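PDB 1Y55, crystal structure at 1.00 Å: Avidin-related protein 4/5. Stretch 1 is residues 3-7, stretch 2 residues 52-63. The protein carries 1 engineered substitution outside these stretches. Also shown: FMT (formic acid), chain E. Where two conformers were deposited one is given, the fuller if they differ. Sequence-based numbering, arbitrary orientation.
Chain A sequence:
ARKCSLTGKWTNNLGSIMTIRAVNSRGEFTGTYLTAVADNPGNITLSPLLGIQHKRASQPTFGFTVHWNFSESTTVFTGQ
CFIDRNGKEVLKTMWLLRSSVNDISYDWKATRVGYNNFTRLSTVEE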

# COMPACT_ATOMS: atom_id res chain seq x y z
N LYS A 3 15.96 -21.60 -13.32
CA LYS A 3 14.84 -21.37 -12.35
C LYS A 3 15.33 -20.67 -11.07
O LYS A 3 16.20 -21.19 -10.38
CB LYS A 3 14.21 -22.71 -11.97
CG LYS A 3 12.77 -22.93 -12.44
CD LYS A 3 12.66 -23.89 -13.62
CE LYS A 3 12.13 -25.26 -13.19
NZ LYS A 3 10.78 -25.17 -12.56
N CYS A 4 14.74 -19.50 -10.76
CA CYS A 4 14.98 -18.73 -9.51
C CYS A 4 14.29 -19.53 -8.36
O CYS A 4 13.06 -19.73 -8.38
CB CYS A 4 14.37 -17.27 -9.63
SG CYS A 4 15.23 -15.56 -9.55
N SER A 5 15.07 -20.01 -7.39
CA SER A 5 14.56 -20.56 -6.12
C SER A 5 14.98 -19.57 -5.04
O SER A 5 16.07 -19.02 -5.10
CB SER A 5 15.16 -21.95 -5.86
OG SER A 5 15.05 -22.37 -4.51
N LEU A 6 14.13 -19.39 -4.03
CA LEU A 6 14.43 -18.45 -2.94
C LEU A 6 15.46 -19.00 -1.95
O LEU A 6 15.98 -18.26 -1.12
CB LEU A 6 13.15 -17.99 -2.22
CG LEU A 6 12.28 -16.94 -2.92
CD1 LEU A 6 11.56 -16.05 -1.91
CD2 LEU A 6 13.09 -16.06 -3.84
N THR A 7 15.75 -20.29 -2.03
CA THR A 7 16.80 -20.89 -1.19
C THR A 7 18.14 -20.15 -1.28
O THR A 7 18.63 -19.88 -2.37
CB THR A 7 16.99 -22.35 -1.58
OG1 THR A 7 15.75 -23.05 -1.43
CG2 THR A 7 17.98 -23.06 -0.64
N ILE A 52 5.53 -19.10 0.56
CA ILE A 52 5.28 -19.94 -0.60
C ILE A 52 5.70 -19.21 -1.85
O ILE A 52 5.34 -18.05 -2.05
CB ILE A 52 3.80 -20.37 -0.75
CG1 ILE A 52 3.11 -20.66 0.59
CG2 ILE A 52 3.72 -21.60 -1.64
CD1 ILE A 52 1.62 -20.94 0.45
N GLN A 53 6.43 -19.90 -2.72
CA GLN A 53 6.71 -19.43 -4.08
C GLN A 53 6.04 -20.35 -5.08
O GLN A 53 5.71 -21.49 -4.77
CB GLN A 53 8.23 -19.40 -4.36
CG GLN A 53 8.94 -20.75 -4.41
CD GLN A 53 10.31 -20.65 -5.08
OE1 GLN A 53 10.42 -20.90 -6.30
NE2 GLN A 53 11.31 -20.24 -4.34
N HIS A 54 5.86 -19.84 -6.29
CA HIS A 54 5.47 -20.69 -7.40
C HIS A 54 6.66 -21.55 -7.82
O HIS A 54 7.82 -21.18 -7.67
CB HIS A 54 4.93 -19.84 -8.53
CG HIS A 54 3.56 -19.32 -8.27
ND1 HIS A 54 3.23 -18.29 -7.40
CD2 HIS A 54 2.40 -19.72 -8.82
CE1 HIS A 54 1.91 -18.14 -7.42
NE2 HIS A 54 1.39 -18.98 -8.28
N LYS A 55 6.34 -22.72 -8.35
CA LYS A 55 7.30 -23.78 -8.64
C LYS A 55 7.68 -23.93 -10.10
O LYS A 55 8.85 -24.16 -10.42
CB LYS A 55 6.72 -25.10 -8.16
CG LYS A 55 7.08 -25.40 -6.76
CD LYS A 55 8.23 -26.42 -6.72
CE LYS A 55 9.50 -25.83 -6.20
NZ LYS A 55 10.41 -26.88 -5.68
N ARG A 56 6.71 -23.82 -11.00
CA ARG A 56 6.97 -24.12 -12.41
C ARG A 56 7.68 -22.94 -13.07
O ARG A 56 8.55 -23.13 -13.91
CB ARG A 56 5.66 -24.44 -13.14
CG ARG A 56 5.03 -25.76 -12.69
CD ARG A 56 3.60 -25.97 -13.18
NE ARG A 56 2.68 -25.00 -12.59
CZ ARG A 56 1.40 -24.87 -12.91
NH1 ARG A 56 0.85 -25.65 -13.84
NH2 ARG A 56 0.67 -23.94 -12.31
N ALA A 57 7.32 -21.73 -12.66
CA ALA A 57 7.85 -20.53 -13.26
C ALA A 57 9.35 -20.35 -13.05
O ALA A 57 9.87 -20.54 -11.97
CB ALA A 57 7.14 -19.31 -12.70
N SER A 58 10.08 -19.96 -14.09
CA SER A 58 11.49 -19.62 -13.88
C SER A 58 11.65 -18.32 -13.10
O SER A 58 12.65 -18.17 -12.40
CB SER A 58 12.24 -19.52 -15.20
OG SER A 58 11.66 -18.55 -16.06
N GLN A 59 10.69 -17.40 -13.21
CA GLN A 59 10.77 -16.14 -12.48
C GLN A 59 9.52 -16.07 -11.59
O GLN A 59 8.56 -15.34 -11.90
CB GLN A 59 10.82 -14.96 -13.44
CG GLN A 59 12.10 -14.96 -14.27
CD GLN A 59 12.30 -13.68 -15.07
OE1 GLN A 59 13.33 -13.05 -14.95
NE2 GLN A 59 11.31 -13.30 -15.86
N PRO A 60 9.50 -16.86 -10.52
CA PRO A 60 8.27 -17.02 -9.73
C PRO A 60 7.90 -15.80 -8.92
O PRO A 60 8.78 -15.08 -8.42
CB PRO A 60 8.62 -18.18 -8.79
CG PRO A 60 10.09 -18.05 -8.62
CD PRO A 60 10.60 -17.69 -9.99
N THR A 61 6.60 -15.61 -8.73
CA THR A 61 6.13 -14.75 -7.65
C THR A 61 6.14 -15.58 -6.34
O THR A 61 6.18 -16.83 -6.34
CB THR A 61 4.79 -14.19 -7.95
OG1 THR A 61 4.67 -13.44 -9.17
CG2 THR A 61 3.74 -15.15 -7.76
N PHE A 62 6.09 -14.87 -5.23
CA PHE A 62 6.18 -15.50 -3.91
C PHE A 62 5.62 -14.54 -2.87
O PHE A 62 5.44 -13.34 -3.12
CB PHE A 62 7.64 -15.87 -3.57
CG PHE A 62 8.56 -14.69 -3.53
CD1 PHE A 62 8.64 -13.89 -2.38
CD2 PHE A 62 9.29 -14.31 -4.65
CE1 PHE A 62 9.43 -12.75 -2.37
CE2 PHE A 62 10.10 -13.20 -4.61
CZ PHE A 62 10.17 -12.42 -3.48
N GLY A 63 5.39 -15.08 -1.68
CA GLY A 63 5.08 -14.29 -0.50
C GLY A 63 5.67 -14.97 0.72
O GLY A 63 5.90 -16.19 0.71
C FMT E . 3.13 -23.62 -9.34
O1 FMT E . 3.85 -23.84 -10.32
O2 FMT E . 3.50 -22.92 -8.40
O HOH W 1 11.18 -21.35 -9.59

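A short segment without regular secondary structure can lie against a hairpin with few direct hydrogen bonds, all accepted by main-chain carbonyls, and with apolar side chains packing alongside; residues 3-7 of this avidin-related protein illustrate the principle. The strongest direct link joins backbone to backbone. Cys4 N donates to Ser58 O over 3.0 Å, with an N-H...O angle of 168°, so the hydrogen points almost straight at its acceptor. Close by, water 1 donates to both Cys4 O and Ala57 O, each 2.8 Å from the water oxygen, although it has more acceptors in reach than protons. Cys4 thus engages the loop through both its amide and, by way of solvent, its carbonyl.

Lys3 adds a looser tether. Its CA-to-CB bond points sideways, but the chain bends so that NZ reaches two successive carbonyls, making weak hydrogen bonds to Lys55 O at 3.1 Å and Arg56 O at 3.3 Å. The amides of the same two residues are used differently: Lys55 N donates to O2 of a formic acid molecule and Arg56 N to its O1, at 2.8 and 2.9 Å, while Arg56 NE also donates to O1 at 2.8 Å.

Farther along, the CA-to-CB bond of Gln53 points toward the other stretch, and the side chain ends close to Leu6 N. Its terminal amide is probably turned over in the model, so the polar pairing there remains open.

Packing completes the contact. Cys4 CB lies 3.8 Å from Pro60 CD. Leu6 CD1 sits 3.7 Å from the centroid of the Phe62 ring, only 14° off the ring normal, a CH-pi contact over one face. Phe62 belongs to a strand paired with that of Ile52, where Ile52 N donates to Gly63 O at 2.9 Å, so Leu6 packs against a side chain carried by a hydrogen-bonded strand pair.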